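Galactokinase (PDB 6TEQ) probably catalyses the ATP-dependent phosphorylation of galactose, as a GHMP-family sugar kinase, and also binds 2-deoxy-2-fluoro-galactose. Local coordinates at residues D165-E179 with T187-T199. Numbering follows the deposited sequence.
Sequences DAGRVTLINAAIKSE and TGGLDQNASMRCT. With GAF (2-deoxy-2-fluoro-alpha-D-galactopyranose), chain M.
Arg-197 grips Asp-165 side-on, giving each carboxylate oxygen its own nitrogen: NE reaches OD1 at 2.9 Å and NH2 reaches OD2 at 2.7 Å. Both oxygens are met on their syn sides, close to the guanidinium plane, although the two flat groups are turned 34° apart. Val-169 lays CG2 over the centre of one guanidinium face, and NH1 donates to Asn-193 OD1 one turn back; with Pro-214 O and Asn-217 OD1 as further acceptors, these bonds fix the orientation of the group. Arg-168, extended from CG to NE, delivers NH1 to the carbonyl O of Met-196 (3.0 Å), tilted 33° from the carbonyl plane; its NE turns instead to Gly-162 O. A water bridges that same carbonyl and Asp-165 OD1.

One to two turns further along from this polar end, Ile-172 is a knob in the hole formed by Gln-192, Asn-193, Met-196 and Arg-197. With CD1 anti to CA (chi2 162°), the chain extends and puts CD1 at 3.5 Å from Arg-197 CD, while CG1 lies against Met-196 SD. Gln-192 returns the gesture, its bent chain lodged among Ile-172, Ala-175, Ile-176 and Glu-179. The axes of 165-179 and 190-197 come within 9.4 Å of each other, roughly antiparallel, in the N-terminal part of the GHMP kinase fold, with helix 141-156 also touching Leu-171 and Met-196.

Toward the sugar, Ile-176 CD1 presses on Gly-189 CA at 3.6 Å, and Thr-187 CG2 rests against Glu-179 CG. Glu-179 is a magnesium ligand when the metal is bound. Gly-188 N makes a weak hydrogen bond to O3 of the fluorinated sugar, and Asp-191 OD1 forms a salt bridge with Arg-40, another residue of the sugar pocket.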
ATOM      1  N   ASP A 165     -11.840   1.748  14.617  1.00 14.70           N
ATOM      2  CA  ASP A 165     -10.428   1.818  14.190  1.00 15.45           C
ATOM      3  C   ASP A 165      -9.602   0.786  14.906  1.00 13.43           C
ATOM      4  O   ASP A 165      -8.781   0.109  14.246  1.00 16.11           O
ATOM      5  CB  ASP A 165      -9.854   3.202  14.442  1.00 16.59           C
ATOM      6  CG  ASP A 165      -8.448   3.393  13.902  1.00 18.79           C
ATOM      7  OD1 ASP A 165      -8.291   3.228  12.675  1.00 17.80           O
ATOM      8  OD2 ASP A 165      -7.518   3.652  14.747  1.00 22.56           O
ATOM      9  N   ALA A 166      -9.643   0.775  16.253  1.00 14.24           N
ATOM     10  CA  ALA A 166      -8.776  -0.142  17.025  1.00 15.19           C
ATOM     11  C   ALA A 166      -9.141  -1.592  16.694  1.00 12.71           C
ATOM     12  O   ALA A 166      -8.225  -2.418  16.556  1.00 13.79           O
ATOM     13  CB  ALA A 166      -8.916   0.155  18.493  1.00 14.41           C
ATOM     14  N   GLY A 167     -10.427  -1.900  16.560  1.00 14.12           N
ATOM     15  CA  GLY A 167     -10.877  -3.246  16.181  1.00 13.30           C
ATOM     16  C   GLY A 167     -10.285  -3.630  14.820  1.00 14.72           C
ATOM     17  O   GLY A 167      -9.843  -4.758  14.617  1.00 14.20           O
ATOM     18  N   ARG A 168     -10.258  -2.672  13.905  1.00 14.61           N
ATOM     19  CA  ARG A 168      -9.791  -3.013  12.556  1.00 15.47           C
ATOM     20  C   ARG A 168      -8.331  -3.474  12.578  1.00 12.58           C
ATOM     21  O   ARG A 168      -7.935  -4.201  11.659  1.00 13.43           O
ATOM     22  CB  ARG A 168     -10.014  -1.870  11.571  1.00 12.44           C
ATOM     23  CG  ARG A 168     -11.453  -1.771  11.168  1.00 13.76           C
ATOM     24  CD  ARG A 168     -11.582  -0.693  10.120  1.00 13.53           C
ATOM     25  NE  ARG A 168     -12.925  -0.643   9.626  1.00 14.65           N
ATOM     26  CZ  ARG A 168     -13.291  -0.117   8.487  1.00 12.71           C
ATOM     27  NH1 ARG A 168     -12.439   0.574   7.753  1.00 15.26           N
ATOM     28  NH2 ARG A 168     -14.556  -0.120   8.160  1.00 14.49           N
ATOM     29  N   VAL A 169      -7.537  -3.134  13.613  1.00 13.70           N
ATOM     30  CA  VAL A 169      -6.150  -3.634  13.666  1.00 13.66           C
ATOM     31  C   VAL A 169      -6.122  -5.174  13.715  1.00 14.05           C
ATOM     32  O   VAL A 169      -5.202  -5.799  13.174  1.00 13.32           O
ATOM     33  CB  VAL A 169      -5.399  -2.935  14.819  1.00 16.29           C
ATOM     34  CG1 VAL A 169      -4.062  -3.614  15.056  1.00 15.98           C
ATOM     35  CG2 VAL A 169      -5.273  -1.434  14.504  1.00 17.44           C
ATOM     36  N   THR A 170      -7.078  -5.793  14.392  1.00 15.23           N
ATOM     37  CA  THR A 170      -7.161  -7.269  14.375  1.00 15.89           C
ATOM     38  C   THR A 170      -7.297  -7.775  12.932  1.00 13.19           C
ATOM     39  O   THR A 170      -6.655  -8.749  12.541  1.00 16.43           O
ATOM     40  CB  THR A 170      -8.299  -7.710  15.285  1.00 15.70           C
ATOM     41  OG1 THR A 170      -7.889  -7.389  16.640  1.00 18.69           O
ATOM     42  CG2 THR A 170      -8.577  -9.190  15.158  1.00 18.07           C
ATOM     43  N   LEU A 171      -8.145  -7.127  12.148  1.00 13.25           N
ATOM     44  CA  LEU A 171      -8.420  -7.522  10.742  1.00 12.85           C
ATOM     45  C   LEU A 171      -7.226  -7.204   9.852  1.00 10.91           C
ATOM     46  O   LEU A 171      -6.872  -8.034   9.044  1.00 12.60           O
ATOM     47  CB  LEU A 171      -9.650  -6.786  10.274  1.00 14.11           C
ATOM     48  CG  LEU A 171     -10.903  -7.048  11.095  1.00 13.82           C
ATOM     49  CD1 LEU A 171     -12.069  -6.330  10.552  1.00 15.00           C
ATOM     50  CD2 LEU A 171     -11.207  -8.496  11.294  1.00 16.36           C
ATOM     51  N   ILE A 172      -6.599  -6.057  10.075  1.00 12.85           N
ATOM     52  CA  ILE A 172      -5.291  -5.719   9.473  1.00 13.77           C
ATOM     53  C   ILE A 172      -4.281  -6.825   9.703  1.00 11.87           C
ATOM     54  O   ILE A 172      -3.578  -7.243   8.742  1.00 14.26           O
ATOM     55  CB  ILE A 172      -4.815  -4.363   9.962  1.00 10.96           C
ATOM     56  CG1 ILE A 172      -5.695  -3.283   9.359  1.00 13.52           C
ATOM     57  CG2 ILE A 172      -3.379  -4.153   9.611  1.00 15.70           C
ATOM     58  CD1 ILE A 172      -5.581  -1.970  10.105  1.00 15.33           C
ATOM     59  N   ASN A 173      -4.158  -7.278  10.938  1.00 13.47           N
ATOM     60  CA  ASN A 173      -3.125  -8.291  11.260  1.00 14.21           C
ATOM     61  C   ASN A 173      -3.457  -9.587  10.512  1.00 13.86           C
ATOM     62  O   ASN A 173      -2.498 -10.237  10.021  1.00 14.75           O
ATOM     63  CB  ASN A 173      -3.003  -8.480  12.754  1.00 17.24           C
ATOM     64  CG  ASN A 173      -2.283  -7.318  13.404  1.00 19.11           C
ATOM     65  OD1 ASN A 173      -1.537  -6.582  12.705  1.00 20.74           O
ATOM     66  ND2 ASN A 173      -2.439  -7.214  14.725  1.00 19.68           N
ATOM     67  N   ALA A 174      -4.728  -9.940  10.372  1.00 14.00           N
ATOM     68  CA  ALA A 174      -5.119 -11.152   9.632  1.00 13.95           C
ATOM     69  C   ALA A 174      -4.739 -10.983   8.160  1.00 14.23           C
ATOM     70  O   ALA A 174      -4.313 -11.943   7.506  1.00 14.75           O
ATOM     71  CB  ALA A 174      -6.595 -11.415   9.796  1.00 15.46           C
ATOM     72  N   ALA A 175      -4.979  -9.802   7.594  1.00 13.54           N
ATOM     73  CA  ALA A 175      -4.669  -9.513   6.176  1.00 14.30           C
ATOM     74  C   ALA A 175      -3.161  -9.630   5.927  1.00 14.06           C
ATOM     75  O   ALA A 175      -2.714 -10.221   4.912  1.00 14.68           O
ATOM     76  CB  ALA A 175      -5.188  -8.171   5.825  1.00 14.47           C
ATOM     77  N   ILE A 176      -2.367  -8.981   6.775  1.00 13.57           N
ATOM     78  CA  ILE A 176      -0.895  -9.085   6.733  1.00 14.18           C
ATOM     79  C   ILE A 176      -0.478 -10.547   6.838  1.00 15.08           C
ATOM     80  O   ILE A 176       0.368 -10.970   6.026  1.00 16.64           O
ATOM     81  CB  ILE A 176      -0.266  -8.222   7.833  1.00 13.64           C
ATOM     82  CG1 ILE A 176      -0.596  -6.727   7.630  1.00 14.96           C
ATOM     83  CG2 ILE A 176       1.233  -8.455   7.894  1.00 14.35           C
ATOM     84  CD1 ILE A 176      -0.200  -5.889   8.832  1.00 15.60           C
ATOM     85  N   LYS A 177      -1.035 -11.294   7.780  1.00 14.86           N
ATOM     86  CA  LYS A 177      -0.623 -12.711   7.947  1.00 15.75           C
ATOM     87  C   LYS A 177      -0.982 -13.539   6.705  1.00 15.56           C
ATOM     88  O   LYS A 177      -0.173 -14.385   6.303  1.00 15.52           O
ATOM     89  CB  LYS A 177      -1.228 -13.266   9.209  1.00 17.77           C
ATOM     90  CG  LYS A 177      -0.908 -14.734   9.424  1.00 19.61           C
ATOM     91  CD  LYS A 177      -1.305 -15.171  10.811  1.00 23.04           C
ATOM     92  CE  LYS A 177      -1.197 -16.669  11.016  1.00 30.91           C
ATOM     93  NZ  LYS A 177      -1.324 -16.993  12.453  1.00 34.34           N
ATOM     94  N   SER A 178      -2.143 -13.288   6.110  1.00 14.78           N
ATOM     95  CA  SER A 178      -2.513 -13.979   4.883  1.00 14.13           C
ATOM     96  C   SER A 178      -1.416 -13.792   3.824  1.00 17.01           C
ATOM     97  O   SER A 178      -0.933 -14.750   3.198  1.00 18.03           O
ATOM     98  CB  SER A 178      -3.837 -13.506   4.339  1.00 14.00           C
ATOM     99  OG  SER A 178      -4.042 -14.182   3.143  1.00 16.67           O
ATOM    100  N   GLU A 179      -1.073 -12.554   3.580  0.50 14.45           N
ATOM    101  CA  GLU A 179      -0.133 -12.233   2.500  0.50 15.34           C
ATOM    102  C   GLU A 179       1.198 -12.891   2.847  0.50 14.00           C
ATOM    103  O   GLU A 179       1.677 -13.683   2.037  0.50 14.31           O
ATOM    104  CB  GLU A 179      -0.019 -10.719   2.327  0.50 15.02           C
ATOM    105  CG  GLU A 179       0.870 -10.354   1.162  0.50 14.69           C
ATOM    106  CD  GLU A 179       0.685  -8.944   0.651  0.50 11.16           C
ATOM    107  OE1 GLU A 179      -0.216  -8.273   1.166  0.50 10.93           O
ATOM    108  OE2 GLU A 179       1.489  -8.537  -0.207  0.50 10.35           O
ATOM    109  N   THR A 187       5.502  -8.626   3.255  1.00 17.80           N
ATOM    110  CA  THR A 187       4.794  -7.327   3.368  1.00 20.40           C
ATOM    111  C   THR A 187       4.888  -6.789   4.807  1.00 16.83           C
ATOM    112  O   THR A 187       4.858  -7.568   5.818  1.00 18.58           O
ATOM    113  CB  THR A 187       3.332  -7.417   2.927  1.00 20.07           C
ATOM    114  OG1 THR A 187       2.739  -6.117   2.980  1.00 22.48           O
ATOM    115  CG2 THR A 187       2.571  -8.370   3.809  1.00 20.85           C
ATOM    116  N   GLY A 188       5.133  -5.486   4.893  1.00 16.33           N
ATOM    117  CA  GLY A 188       4.989  -4.783   6.156  1.00 14.82           C
ATOM    118  C   GLY A 188       3.505  -4.480   6.246  1.00 15.60           C
ATOM    119  O   GLY A 188       2.713  -5.148   5.604  1.00 19.33           O
ATOM    120  N   GLY A 189       3.150  -3.594   7.115  1.00 16.74           N
ATOM    121  CA  GLY A 189       1.744  -3.308   7.330  1.00 15.44           C
ATOM    122  C   GLY A 189       1.264  -2.021   6.801  1.00 12.46           C
ATOM    123  O   GLY A 189       0.112  -1.670   7.115  1.00 13.89           O
ATOM    124  N   LEU A 190       2.118  -1.251   6.114  0.50 13.85           N
ATOM    125  CA  LEU A 190       1.795   0.065   5.511  0.50 16.22           C
ATOM    126  C   LEU A 190       0.433   0.000   4.809  0.50 12.92           C
ATOM    127  O   LEU A 190      -0.471   0.857   5.040  0.50 13.29           O
ATOM    128  CB  LEU A 190       2.899   0.388   4.487  0.50 17.07           C
ATOM    129  CG  LEU A 190       2.802   1.700   3.703  0.50 17.31           C
ATOM    130  CD1 LEU A 190       3.878   1.754   2.618  0.50 16.76           C
ATOM    131  CD2 LEU A 190       1.440   1.866   3.083  0.50 20.69           C
ATOM    132  N   ASP A 191       0.309  -0.966   3.912  1.00 11.72           N
ATOM    133  CA  ASP A 191      -0.741  -0.954   2.910  1.00 10.92           C
ATOM    134  C   ASP A 191      -2.083  -1.275   3.567  1.00  9.87           C
ATOM    135  O   ASP A 191      -3.147  -0.671   3.198  1.00 10.96           O
ATOM    136  CB  ASP A 191      -0.472  -1.947   1.794  1.00 12.86           C
ATOM    137  CG  ASP A 191       0.843  -1.823   1.068  1.00 13.10           C
ATOM    138  OD1 ASP A 191       1.520  -0.785   1.269  1.00 13.06           O
ATOM    139  OD2 ASP A 191       1.031  -2.700   0.207  1.00 15.82           O
ATOM    140  N   GLN A 192      -2.069  -2.204   4.512  1.00 10.81           N
ATOM    141  CA  GLN A 192      -3.273  -2.724   5.157  1.00 12.32           C
ATOM    142  C   GLN A 192      -3.764  -1.684   6.180  1.00 11.22           C
ATOM    143  O   GLN A 192      -5.017  -1.430   6.282  1.00 11.67           O
ATOM    144  CB  GLN A 192      -2.975  -4.057   5.826  1.00 13.89           C
ATOM    145  CG  GLN A 192      -2.521  -5.140   4.840  1.00 13.28           C
ATOM    146  CD  GLN A 192      -1.036  -5.136   4.525  1.00 13.05           C
ATOM    147  OE1 GLN A 192      -0.253  -4.246   4.943  1.00 14.21           O
ATOM    148  NE2 GLN A 192      -0.623  -6.145   3.773  1.00 19.36           N
ATOM    149  N   ASN A 193      -2.884  -0.992   6.854  1.00 11.88           N
ATOM    150  CA  ASN A 193      -3.263   0.128   7.726  1.00 12.21           C
ATOM    151  C   ASN A 193      -3.881   1.215   6.909  1.00 11.17           C
ATOM    152  O   ASN A 193      -4.956   1.788   7.317  1.00 13.14           O
ATOM    153  CB  ASN A 193      -2.046   0.596   8.573  1.00 11.77           C
ATOM    154  CG  ASN A 193      -1.800  -0.255   9.800  1.00 14.14           C
ATOM    155  OD1 ASN A 193      -2.456  -0.035  10.804  1.00 14.67           O
ATOM    156  ND2 ASN A 193      -0.947  -1.263   9.715  1.00 15.04           N
ATOM    157  N   ALA A 194      -3.310   1.565   5.755  1.00 12.37           N
ATOM    158  CA  ALA A 194      -3.907   2.605   4.876  1.00 13.07           C
ATOM    159  C   ALA A 194      -5.296   2.177   4.485  1.00 10.38           C
ATOM    160  O   ALA A 194      -6.239   2.955   4.615  1.00 11.70           O
ATOM    161  CB  ALA A 194      -3.055   2.840   3.667  1.00 12.31           C
ATOM    162  N   SER A 195      -5.447   0.962   3.996  1.00 10.71           N
ATOM    163  CA  SER A 195      -6.692   0.525   3.343  1.00 11.08           C
ATOM    164  C   SER A 195      -7.818   0.528   4.379  1.00 10.45           C
ATOM    165  O   SER A 195      -8.978   0.785   4.034  1.00 13.96           O
ATOM    166  CB  SER A 195      -6.478  -0.865   2.725  1.00 12.08           C
ATOM    167  OG  SER A 195      -7.565  -1.225   1.924  1.00 13.51           O
ATOM    168  N   MET A 196      -7.508   0.286   5.647  0.50 11.98           N
ATOM    169  CA  MET A 196      -8.571   0.099   6.661  0.50 12.55           C
ATOM    170  C   MET A 196      -8.623   1.259   7.655  0.50 12.77           C
ATOM    171  O   MET A 196      -9.584   1.270   8.458  0.50 12.06           O
ATOM    172  CB  MET A 196      -8.424  -1.223   7.414  0.50 12.85           C
ATOM    173  CG  MET A 196      -8.560  -2.365   6.462  0.50 12.95           C
ATOM    174  SD  MET A 196      -8.799  -3.921   7.319  0.50 15.74           S
ATOM    175  CE  MET A 196     -10.595  -3.957   7.329  0.50 14.95           C
ATOM    176  N   ARG A 197      -7.719   2.235   7.577  1.00 10.64           N
ATOM    177  CA  ARG A 197      -7.697   3.284   8.612  1.00 11.60           C
ATOM    178  C   ARG A 197      -7.566   4.690   8.068  1.00 12.20           C
ATOM    179  O   ARG A 197      -7.812   5.644   8.859  1.00 12.16           O
ATOM    180  CB  ARG A 197      -6.595   3.017   9.649  1.00 11.92           C
ATOM    181  CG  ARG A 197      -6.743   1.678  10.314  1.00 12.96           C
ATOM    182  CD  ARG A 197      -5.556   1.416  11.130  1.00 13.58           C
ATOM    183  NE  ARG A 197      -5.626   2.168  12.398  1.00 13.56           N
ATOM    184  CZ  ARG A 197      -4.701   2.201  13.296  1.00 12.73           C
ATOM    185  NH1 ARG A 197      -3.514   1.627  13.074  1.00 13.34           N
ATOM    186  NH2 ARG A 197      -4.960   2.825  14.441  1.00 14.69           N
ATOM    187  N   CYS A 198      -7.335   4.865   6.775  1.00 12.70           N
ATOM    188  CA  CYS A 198      -7.304   6.225   6.194  1.00 12.25           C
ATOM    189  C   CYS A 198      -8.683   6.855   6.286  1.00 12.13           C
ATOM    190  O   CYS A 198      -9.692   6.107   6.408  1.00 14.03           O
ATOM    191  CB  CYS A 198      -6.782   6.207   4.781  1.00 12.55           C
ATOM    192  SG  CYS A 198      -4.996   5.971   4.650  1.00 13.00           S
ATOM    193  N   THR A 199      -8.713   8.166   6.196  1.00 12.03           N
ATOM    194  CA  THR A 199      -9.988   8.885   6.093  1.00 12.50           C
ATOM    195  C   THR A 199      -9.950   9.870   4.918  1.00 11.96           C
ATOM    196  O   THR A 199      -8.900  10.348   4.491  1.00 13.38           O
ATOM    197  CB  THR A 199     -10.330   9.563   7.417  1.00 13.92           C
ATOM    198  OG1 THR A 199      -9.337  10.567   7.706  1.00 15.50           O
ATOM    199  CG2 THR A 199     -10.424   8.598   8.576  1.00 15.47           C
TER
HETATM  200  C1  GAF M 609       5.526  -2.611  -0.143  0.60 14.86           C
HETATM  201  C2  GAF M 609       5.052  -3.255   1.143  0.60 14.74           C
HETATM  202  F2  GAF M 609       3.921  -3.956   0.889  0.60 15.54           F
HETATM  203  C3  GAF M 609       4.790  -2.231   2.227  0.60 11.94           C
HETATM  204  O3  GAF M 609       4.621  -2.882   3.447  0.60 14.69           O
HETATM  205  C4  GAF M 609       5.997  -1.259   2.387  0.60 13.52           C
HETATM  206  O4  GAF M 609       7.145  -1.875   2.957  0.60 14.07           O
HETATM  207  C5  GAF M 609       6.327  -0.684   1.052  0.60 12.35           C
HETATM  208  O5  GAF M 609       6.613  -1.718   0.141  0.60 15.58           O
HETATM  209  C6  GAF M 609       7.507   0.266   1.078  0.60 11.16           C
HETATM  210  O6  GAF M 609       7.240   1.406   1.894  0.60  9.59           O
HETATM  211  O1  GAF M 609       4.375  -1.945  -0.628  0.60 17.81           O
HETATM  212  O   HOH W   1     -10.367   2.802  10.814  1.00 24.40           O
HETATM  213  O   HOH W   2      -0.227  -5.649   0.869  1.00 22.61           O